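Local coordinates for uncharacterized protein (Nostoc punctiforme, PDB 2QDR) that is of unknown function but adopts a double-stranded beta-helix (cupin) fold and may be a dioxygenase, at residues W127-H132 and I184-S189; S94-P99 and A154-M159; P100-P105 and G144-L149. All blocks are in the same frame, centred on the assembly; numbering follows the deposited sequence.

Contact 1 (W127-H132 and I184-S189)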
loop_
_atom_site.group_PDB
_atom_site.type_symbol
_atom_site.label_atom_id
_atom_site.label_comp_id
_atom_site.label_asym_id
_atom_site.label_seq_id
_atom_site.Cartn_x
_atom_site.Cartn_y
_atom_site.Cartn_z
ATOM N N TRP A 127 27.906 -28.726 5.303
ATOM C CA TRP A 127 26.708 -28.381 4.526
ATOM C C TRP A 127 26.558 -28.961 3.117
ATOM O O TRP A 127 27.474 -28.861 2.311
ATOM C CB TRP A 127 26.647 -26.865 4.394
ATOM C CG TRP A 127 26.658 -26.181 5.709
ATOM C CD1 TRP A 127 25.632 -26.110 6.598
ATOM C CD2 TRP A 127 27.735 -25.428 6.270
ATOM N NE1 TRP A 127 26.008 -25.378 7.695
ATOM C CE2 TRP A 127 27.293 -24.940 7.518
ATOM C CE3 TRP A 127 29.043 -25.133 5.850
ATOM C CZ2 TRP A 127 28.110 -24.176 8.353
ATOM C CZ3 TRP A 127 29.853 -24.364 6.677
ATOM C CH2 TRP A 127 29.387 -23.898 7.913
ATOM N N GLN A 128 25.380 -29.527 2.824
ATOM C CA GLN A 128 25.082 -30.070 1.499
ATOM C C GLN A 128 24.695 -28.933 0.582
ATOM O O GLN A 128 24.092 -27.969 1.016
ATOM C CB GLN A 128 23.881 -31.025 1.462
ATOM C CG GLN A 128 23.944 -32.326 2.250
ATOM C CD GLN A 128 22.708 -33.216 1.979
ATOM O OE1 GLN A 128 21.815 -32.855 1.205
ATOM N NE2 GLN A 128 22.662 -34.373 2.623
ATOM N N LEU A 129 25.016 -29.077 -0.693
ATOM C CA LEU A 129 24.666 -28.122 -1.726
ATOM C C LEU A 129 24.104 -28.970 -2.848
ATOM O O LEU A 129 24.855 -29.459 -3.690
ATOM C CB LEU A 129 25.880 -27.332 -2.195
ATOM C CG LEU A 129 26.575 -26.373 -1.242
ATOM C CD1 LEU A 129 27.791 -25.781 -1.923
ATOM C CD2 LEU A 129 25.651 -25.281 -0.835
ATOM N N ASN A 130 22.790 -29.193 -2.820
ATOM C CA ASN A 130 22.102 -30.006 -3.835
ATOM C C ASN A 130 21.768 -29.132 -5.060
ATOM O O ASN A 130 22.326 -28.050 -5.194
ATOM C CB ASN A 130 20.872 -30.743 -3.232
ATOM C CG ASN A 130 19.724 -29.810 -2.846
ATOM O OD1 ASN A 130 19.912 -28.605 -2.619
ATOM N ND2 ASN A 130 18.520 -30.381 -2.741
ATOM N N LYS A 131 20.885 -29.605 -5.943
ATOM C CA LYS A 131 20.482 -28.877 -7.151
ATOM C C LYS A 131 20.135 -27.399 -6.886
ATOM O O LYS A 131 19.301 -27.092 -6.038
ATOM C CB LYS A 131 19.285 -29.605 -7.802
ATOM C CG LYS A 131 18.738 -28.972 -9.076
ATOM C CD LYS A 131 17.548 -29.713 -9.649
ATOM C CE LYS A 131 17.035 -29.009 -10.896
ATOM N NZ LYS A 131 15.782 -29.621 -11.394
ATOM N N HIS A 132 20.818 -26.504 -7.595
ATOM C CA HIS A 132 20.619 -25.037 -7.513
ATOM C C HIS A 132 21.015 -24.409 -6.151
ATOM O O HIS A 132 20.552 -23.320 -5.801
ATOM C CB HIS A 132 19.179 -24.676 -7.943
ATOM C CG HIS A 132 18.876 -25.003 -9.375
ATOM N ND1 HIS A 132 18.040 -24.226 -10.142
ATOM C CD2 HIS A 132 19.384 -25.939 -10.214
ATOM C CE1 HIS A 132 17.960 -24.737 -11.358
ATOM N NE2 HIS A 132 18.775 -25.773 -11.431
ATOM N N ILE A 184 28.913 -16.888 2.524
ATOM C CA ILE A 184 27.599 -17.487 2.338
ATOM C C ILE A 184 27.937 -18.968 2.216
ATOM O O ILE A 184 28.232 -19.428 1.117
ATOM C CB ILE A 184 26.865 -16.928 1.096
ATOM C CG1 ILE A 184 26.713 -15.402 1.212
ATOM C CG2 ILE A 184 25.476 -17.619 0.904
ATOM C CD1 ILE A 184 26.095 -14.724 0.005
ATOM N N PRO A 185 27.961 -19.711 3.347
ATOM C CA PRO A 185 28.328 -21.145 3.272
ATOM C C PRO A 185 27.437 -22.027 2.394
ATOM O O PRO A 185 27.968 -22.851 1.652
ATOM C CB PRO A 185 28.250 -21.619 4.742
ATOM C CG PRO A 185 27.499 -20.580 5.464
ATOM C CD PRO A 185 27.709 -19.292 4.741
ATOM N N ALA A 186 26.123 -21.851 2.470
ATOM C CA ALA A 186 25.202 -22.661 1.679
ATOM C C ALA A 186 23.834 -22.013 1.605
ATOM O O ALA A 186 23.216 -21.791 2.639
ATOM C CB ALA A 186 25.082 -24.061 2.278
ATOM N N LEU A 187 23.376 -21.727 0.386
ATOM C CA LEU A 187 22.086 -21.098 0.146
ATOM C C LEU A 187 21.319 -21.931 -0.880
ATOM O O LEU A 187 21.671 -21.942 -2.050
ATOM C CB LEU A 187 22.305 -19.658 -0.318
ATOM C CG LEU A 187 21.146 -18.665 -0.434
ATOM C CD1 LEU A 187 21.699 -17.276 -0.765
ATOM C CD2 LEU A 187 20.103 -19.063 -1.466
ATOM N N ASP A 188 20.294 -22.643 -0.416
ATOM C CA ASP A 188 19.446 -23.472 -1.257
ATOM C C ASP A 188 18.391 -22.528 -1.877
ATOM O O ASP A 188 17.341 -22.252 -1.271
ATOM C CB ASP A 188 18.829 -24.608 -0.425
ATOM C CG ASP A 188 17.987 -25.593 -1.250
ATOM O OD1 ASP A 188 17.729 -25.361 -2.448
ATOM O OD2 ASP A 188 17.572 -26.624 -0.674
ATOM N N SER A 189 18.666 -22.072 -3.100
ATOM C CA SER A 189 17.790 -21.143 -3.813
ATOM C C SER A 189 16.372 -21.665 -3.978
ATOM O O SER A 189 15.444 -20.858 -4.037
ATOM C CB SER A 189 18.369 -20.766 -5.187
ATOM O OG SER A 189 18.405 -21.864 -6.069
HETATM O O HOH W 1 16.349 -28.808 -1.446
#

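Contact 2 (S94-P99 and A154-M159)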
loop_
_atom_site.group_PDB
_atom_site.type_symbol
_atom_site.label_atom_id
_atom_site.label_comp_id
_atom_site.label_asym_id
_atom_site.label_seq_id
_atom_site.Cartn_x
_atom_site.Cartn_y
_atom_site.Cartn_z
ATOM N N SER A 94 33.392 -20.970 -15.392
ATOM C CA SER A 94 33.497 -22.257 -16.073
ATOM C C SER A 94 32.520 -23.293 -15.541
ATOM O O SER A 94 32.000 -23.179 -14.434
ATOM C CB SER A 94 34.944 -22.755 -15.986
ATOM O OG SER A 94 35.415 -22.704 -14.659
ATOM N N ARG A 95 32.266 -24.289 -16.380
ATOM C CA ARG A 95 31.367 -25.382 -16.085
ATOM C C ARG A 95 32.263 -26.575 -15.806
ATOM O O ARG A 95 32.895 -27.114 -16.727
ATOM C CB ARG A 95 30.464 -25.615 -17.276
ATOM C CG ARG A 95 29.394 -26.667 -17.099
ATOM C CD ARG A 95 28.737 -26.862 -18.426
ATOM N NE ARG A 95 27.721 -27.906 -18.451
ATOM C CZ ARG A 95 27.183 -28.396 -19.572
ATOM N NH1 ARG A 95 27.569 -27.968 -20.783
ATOM N NH2 ARG A 95 26.268 -29.353 -19.494
ATOM N N VAL A 96 32.353 -26.958 -14.532
ATOM C CA VAL A 96 33.198 -28.076 -14.119
ATOM C C VAL A 96 32.340 -29.290 -13.809
ATOM O O VAL A 96 31.149 -29.144 -13.523
ATOM C CB VAL A 96 34.112 -27.737 -12.885
ATOM C CG1 VAL A 96 35.026 -26.552 -13.192
ATOM C CG2 VAL A 96 33.316 -27.467 -11.603
ATOM N N VAL A 97 32.937 -30.479 -13.904
ATOM C CA VAL A 97 32.237 -31.720 -13.598
ATOM C C VAL A 97 33.128 -32.540 -12.683
ATOM O O VAL A 97 34.201 -32.988 -13.095
ATOM C CB VAL A 97 31.870 -32.535 -14.848
ATOM C CG1 VAL A 97 31.102 -33.819 -14.460
ATOM C CG2 VAL A 97 31.071 -31.658 -15.815
ATOM N N LEU A 98 32.674 -32.723 -11.446
ATOM C CA LEU A 98 33.389 -33.489 -10.442
ATOM C C LEU A 98 32.876 -34.931 -10.470
ATOM O O LEU A 98 31.663 -35.141 -10.493
ATOM C CB LEU A 98 33.172 -32.868 -9.068
ATOM C CG LEU A 98 33.572 -31.394 -8.939
ATOM C CD1 LEU A 98 33.333 -30.923 -7.521
ATOM C CD2 LEU A 98 35.028 -31.138 -9.325
ATOM N N PRO A 99 33.785 -35.929 -10.467
ATOM C CA PRO A 99 33.327 -37.326 -10.518
ATOM C C PRO A 99 32.720 -37.857 -9.199
ATOM O O PRO A 99 32.932 -37.245 -8.154
ATOM C CB PRO A 99 34.608 -38.084 -10.869
ATOM C CG PRO A 99 35.690 -37.271 -10.313
ATOM C CD PRO A 99 35.258 -35.846 -10.444
ATOM N N ALA A 154 28.671 -34.424 -10.323
ATOM C CA ALA A 154 28.020 -33.160 -10.055
ATOM C C ALA A 154 28.572 -32.139 -11.018
ATOM O O ALA A 154 29.769 -32.178 -11.315
ATOM C CB ALA A 154 28.270 -32.742 -8.631
ATOM N N GLU A 155 27.698 -31.254 -11.514
ATOM C CA GLU A 155 28.080 -30.177 -12.438
ATOM C C GLU A 155 27.882 -28.853 -11.721
ATOM O O GLU A 155 26.829 -28.632 -11.113
ATOM C CB GLU A 155 27.298 -30.231 -13.740
ATOM C CG GLU A 155 27.485 -31.560 -14.449
ATOM C CD GLU A 155 27.022 -31.569 -15.878
ATOM O OE1 GLU A 155 27.027 -30.502 -16.525
ATOM O OE2 GLU A 155 26.700 -32.671 -16.367
ATOM N N ILE A 156 28.888 -27.976 -11.818
ATOM C CA ILE A 156 28.902 -26.713 -11.110
ATOM C C ILE A 156 29.443 -25.524 -11.895
ATOM O O ILE A 156 30.380 -25.677 -12.674
ATOM C CB ILE A 156 29.893 -26.832 -9.896
ATOM C CG1 ILE A 156 29.728 -28.147 -9.119
ATOM C CG2 ILE A 156 29.762 -25.652 -8.916
ATOM C CD1 ILE A 156 30.706 -28.320 -7.965
ATOM N N LEU A 157 28.858 -24.342 -11.674
ATOM C CA LEU A 157 29.356 -23.114 -12.273
ATOM C C LEU A 157 30.448 -22.685 -11.303
ATOM O O LEU A 157 30.149 -22.254 -10.194
ATOM C CB LEU A 157 28.296 -22.026 -12.420
ATOM C CG LEU A 157 27.141 -22.305 -13.382
ATOM C CD1 LEU A 157 26.122 -21.169 -13.315
ATOM C CD2 LEU A 157 27.634 -22.503 -14.811
ATOM N N TRP A 158 31.704 -22.861 -11.707
ATOM C CA TRP A 158 32.866 -22.531 -10.892
ATOM C C TRP A 158 33.335 -21.137 -11.271
ATOM O O TRP A 158 33.828 -20.933 -12.381
ATOM C CB TRP A 158 33.953 -23.567 -11.138
ATOM C CG TRP A 158 35.135 -23.479 -10.257
ATOM C CD1 TRP A 158 36.273 -22.753 -10.468
ATOM C CD2 TRP A 158 35.331 -24.194 -9.034
ATOM N NE1 TRP A 158 37.159 -22.962 -9.434
ATOM C CE2 TRP A 158 36.604 -23.843 -8.544
ATOM C CE3 TRP A 158 34.551 -25.097 -8.304
ATOM C CZ2 TRP A 158 37.115 -24.356 -7.346
ATOM C CZ3 TRP A 158 35.060 -25.612 -7.116
ATOM C CH2 TRP A 158 36.327 -25.233 -6.647
HETATM N N MSE A 159 33.204 -20.191 -10.345
HETATM C CA MSE A 159 33.547 -18.779 -10.584
HETATM C C MSE A 159 34.692 -18.219 -9.730
HETATM O O MSE A 159 34.492 -17.851 -8.582
HETATM C CB MSE A 159 32.271 -17.958 -10.364
HETATM C CG MSE A 159 31.233 -18.195 -11.445
HETATM SE SE MSE A 159 29.439 -17.670 -11.000
HETATM C CE MSE A 159 29.001 -19.048 -9.707
HETATM O O HOH W 2 36.481 -20.482 -13.613
#

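Contact 3 (P100-P105 and G144-L149)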
loop_
_atom_site.group_PDB
_atom_site.type_symbol
_atom_site.label_atom_id
_atom_site.label_comp_id
_atom_site.label_asym_id
_atom_site.label_seq_id
_atom_site.Cartn_x
_atom_site.Cartn_y
_atom_site.Cartn_z
ATOM N N PRO A 100 31.978 -38.992 -9.254
ATOM C CA PRO A 100 31.309 -39.652 -8.108
ATOM C C PRO A 100 32.075 -39.759 -6.778
ATOM O O PRO A 100 31.520 -39.395 -5.743
ATOM C CB PRO A 100 31.047 -41.064 -8.646
ATOM C CG PRO A 100 30.808 -40.862 -10.073
ATOM C CD PRO A 100 31.703 -39.735 -10.504
ATOM N N LYS A 101 33.320 -40.231 -6.816
ATOM C CA LYS A 101 34.135 -40.390 -5.601
ATOM C C LYS A 101 35.050 -39.181 -5.313
ATOM O O LYS A 101 36.026 -39.323 -4.572
ATOM C CB LYS A 101 34.958 -41.692 -5.672
ATOM C CG LYS A 101 34.127 -42.968 -5.830
ATOM N N PHE A 102 34.747 -38.001 -5.870
ATOM C CA PHE A 102 35.567 -36.807 -5.639
ATOM C C PHE A 102 35.553 -36.474 -4.158
ATOM O O PHE A 102 34.500 -36.499 -3.527
ATOM C CB PHE A 102 35.071 -35.617 -6.460
ATOM C CG PHE A 102 35.889 -34.366 -6.283
ATOM C CD1 PHE A 102 37.019 -34.144 -7.061
ATOM C CD2 PHE A 102 35.520 -33.399 -5.354
ATOM C CE1 PHE A 102 37.779 -32.992 -6.906
ATOM C CE2 PHE A 102 36.272 -32.243 -5.194
ATOM C CZ PHE A 102 37.406 -32.041 -5.975
ATOM N N GLU A 103 36.734 -36.186 -3.617
ATOM C CA GLU A 103 36.891 -35.869 -2.208
ATOM C C GLU A 103 38.155 -35.020 -2.074
ATOM O O GLU A 103 39.228 -35.445 -2.501
ATOM C CB GLU A 103 36.938 -37.157 -1.392
ATOM C CG GLU A 103 36.956 -36.951 0.108
ATOM C CD GLU A 103 36.737 -38.244 0.888
ATOM O OE1 GLU A 103 36.727 -39.340 0.285
ATOM O OE2 GLU A 103 36.563 -38.157 2.121
ATOM N N ALA A 104 37.999 -33.810 -1.534
ATOM C CA ALA A 104 39.095 -32.863 -1.356
ATOM C C ALA A 104 39.262 -32.482 0.119
ATOM O O ALA A 104 38.297 -32.551 0.899
ATOM C CB ALA A 104 38.855 -31.620 -2.207
ATOM N N PRO A 105 40.485 -32.062 0.504
ATOM C CA PRO A 105 40.747 -31.694 1.882
ATOM C C PRO A 105 40.304 -30.272 2.180
ATOM O O PRO A 105 39.953 -29.513 1.272
ATOM C CB PRO A 105 42.265 -31.802 1.974
ATOM C CG PRO A 105 42.725 -31.386 0.638
ATOM C CD PRO A 105 41.689 -31.875 -0.330
ATOM N N GLY A 144 35.833 -26.794 5.129
ATOM C CA GLY A 144 36.214 -28.119 5.615
ATOM C C GLY A 144 36.384 -29.070 4.433
ATOM O O GLY A 144 36.378 -28.628 3.276
ATOM N N SER A 145 36.551 -30.369 4.715
ATOM C CA SER A 145 36.683 -31.378 3.658
ATOM C C SER A 145 35.419 -31.336 2.811
ATOM O O SER A 145 34.319 -31.198 3.357
ATOM C CB SER A 145 36.822 -32.811 4.196
ATOM O OG SER A 145 37.932 -32.993 5.051
ATOM N N TRP A 146 35.570 -31.453 1.495
ATOM C CA TRP A 146 34.412 -31.407 0.601
ATOM C C TRP A 146 34.420 -32.577 -0.393
ATOM O O TRP A 146 35.481 -33.074 -0.756
ATOM C CB TRP A 146 34.279 -30.001 -0.037
ATOM C CG TRP A 146 35.419 -29.508 -0.837
ATOM C CD1 TRP A 146 36.648 -29.131 -0.372
ATOM C CD2 TRP A 146 35.409 -29.213 -2.230
ATOM N NE1 TRP A 146 37.429 -28.688 -1.409
ATOM C CE2 TRP A 146 36.688 -28.720 -2.561
ATOM C CE3 TRP A 146 34.454 -29.350 -3.242
ATOM C CZ2 TRP A 146 37.040 -28.366 -3.868
ATOM C CZ3 TRP A 146 34.797 -28.994 -4.535
ATOM C CH2 TRP A 146 36.082 -28.510 -4.838
ATOM N N LYS A 147 33.222 -33.021 -0.781
ATOM C CA LYS A 147 33.040 -34.183 -1.659
ATOM C C LYS A 147 31.749 -34.184 -2.461
ATOM O O LYS A 147 30.826 -33.424 -2.162
ATOM C CB LYS A 147 33.014 -35.455 -0.795
ATOM C CG LYS A 147 31.856 -35.482 0.234
ATOM C CD LYS A 147 31.884 -36.691 1.130
ATOM C CE LYS A 147 30.792 -36.572 2.181
ATOM N NZ LYS A 147 30.764 -37.731 3.107
ATOM N N VAL A 148 31.691 -35.074 -3.453
ATOM C CA VAL A 148 30.510 -35.238 -4.289
ATOM C C VAL A 148 29.621 -36.269 -3.588
ATOM O O VAL A 148 30.118 -37.272 -3.085
ATOM C CB VAL A 148 30.846 -35.652 -5.738
ATOM C CG1 VAL A 148 29.585 -35.985 -6.531
ATOM C CG2 VAL A 148 31.607 -34.539 -6.445
ATOM N N LEU A 149 28.314 -35.998 -3.566
ATOM C CA LEU A 149 27.316 -36.847 -2.928
ATOM C C LEU A 149 26.485 -37.640 -3.914
ATOM O O LEU A 149 26.432 -37.318 -5.102
ATOM C CB LEU A 149 26.345 -35.981 -2.129
ATOM C CG LEU A 149 26.889 -35.180 -0.954
ATOM C CD1 LEU A 149 25.821 -34.202 -0.472
ATOM C CD2 LEU A 149 27.353 -36.102 0.165
HETATM O O HOH W 3 29.001 -39.713 -3.956
#

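Contact 1 (W127-H132 and I184-S189)
Pro-185 lays its CB over one face of the Trp-127 indole, 3.9 Å from the centroid of the six-membered ring and 18° off its normal, a CH-pi contact shifted toward the CE3 and CZ3 rim. The next bump is the methyl group of Ala-186, which fits between Trp-127 and Leu-129: Ala-186 CB lies 3.8 Å from Trp-127 CB and 3.4 Å from Leu-129 CD2. Leu-129 uses just that one methyl branch here. The indole itself reaches beyond the chain, where its NE1 bonds to Thr-269 of the second subunit and its ring meets Tyr-298 of the same subunit edge-to-face. Strands 127-129 and 184-188 belong to different sheets of the double-stranded beta-helix; their short axes approach to 7.3 Å at 49°, so side chains, and not a backbone hydrogen-bond pattern, join them. Further along, the filling turns polar. A water accepts from Asn-130 ND2 at 3.0 Å and donates to Asp-188 OD2 at 2.6 Å, while Lys-190 binds both Asn-130 OD1 and Asp-188 OD1, so the amide and carboxylate, their planes nearly perpendicular, share two bridging partners. At the far end Ser-189 OG, set between its own backbone N and carbonyl carbon (chi1 67°), donates to His-132 O at 2.6 Å. An alanine here would probably leave the His-132 carbonyl without this hydroxyl donor and the chain at this point less firmly tied to 127-132. The imidazole of His-132 meets Phe-116 of its own chain and His-227 of the third subunit.

Contact 2 (S94-P99 and A154-M159)
Arg-95 and Glu-155 meet through a single carboxylate oxygen: Arg-95 NH2 donates to the syn lone pair of Glu-155 OE1 at 3.3 Å in a salt bridge, and Arg-95 NE adds a weak bond to the same OE1. The arginine gets there with CG anti to its backbone N (chi1 -176°) and an extended chain. On the same face, Val-97 CG2 rests 3.8 Å from Glu-155 CG, the two side chains side by side and pointing the same way. On the other face of the sheet, Val-96 turns its two methyls to different neighbours, CG1 to Trp-158 CB at 3.8 Å and CG2 against Ile-156 CB, while Leu-98 CD1 meets Ile-156 CD1 at 3.7 Å. Five antiparallel pairs, from Ser-94 with Trp-158 to Leu-98 with Ala-154, set this register; Val-96 N to Ile-156 O, at 3.0 Å, is one of the straighter bonds. A water joins Ser-94 OG to Trp-158 O. Further out, strands 79-86 and 113-117 flank the pair, making it the middle of a cupin sheet, and Trp-67 meets the Trp-158 ring edge-to-face. Asn-59 holds Arg-95 NH1, close to which lies the guanidinium of Arg-82. The carboxylate of Glu-155 probably offsets part of the positive charge of Arg-95, which has Arg-82 close by, though its long bonds suggest a modest grip.

Contact 3 (P100-P105 and G144-L149)
One face of the Trp-146 indole carries both Phe-102 and Ala-104, while Pro-105 O lies at the ring edge, 3.7 Å from Trp-146 CD1. This is an antiparallel pairing within a four-stranded sheet of the cupin sandwich, with 103-104 at the edge of that sheet within this chain and 146-149 next to it. Ala-104 CB stands over the five-membered ring of the indole, 3.7 Å from its centroid, in a CH-pi contact. The edge of Phe-102 points at the six-membered ring, leading with CE2, which comes to 3.6 Å from Trp-146 CZ3; the planes make 61°, a tilted edge-to-face pair. Phe-102 swings its CG anti to the backbone N (chi1 -179°), and its CB also packs on Val-148 CG2 at 3.6 Å. The backbone pairs Ala-104 with Trp-146: Ala-104 N donates almost straight to Trp-146 O at 2.7 Å, and Trp-146 N returns a bond to Ala-104 O. On the other face of the sheet Glu-103 and Lys-147 pair, but their charged ends stay apart. Where the two segments part past the bond from Val-148 N to Phe-102 O, a water takes over, donating to Pro-100 O at 3.1 Å and to Val-148 O at 2.8 Å.

In the fold
From the N terminus, 94-99 runs straight into 100-105, opening contacts 2 and 3 together. Segment 127-132 follows, while both loops are still open. The chain then returns through 144-149, closing contact 3, and through 154-159, closing contact 2, so contact 3 is nested inside contact 2. Contact 1 closes only at 184-189 and therefore crosses both. Contacts 2 and 3 touch across the interior of the sandwich, where Trp-158 CH2 lies 3.8 Å from Trp-146 CH2, bringing the larger sheet against the four-stranded one. Contact 1 links the same two sheets at 127-129, and Gln-128 packs on Leu-149 of contact 3.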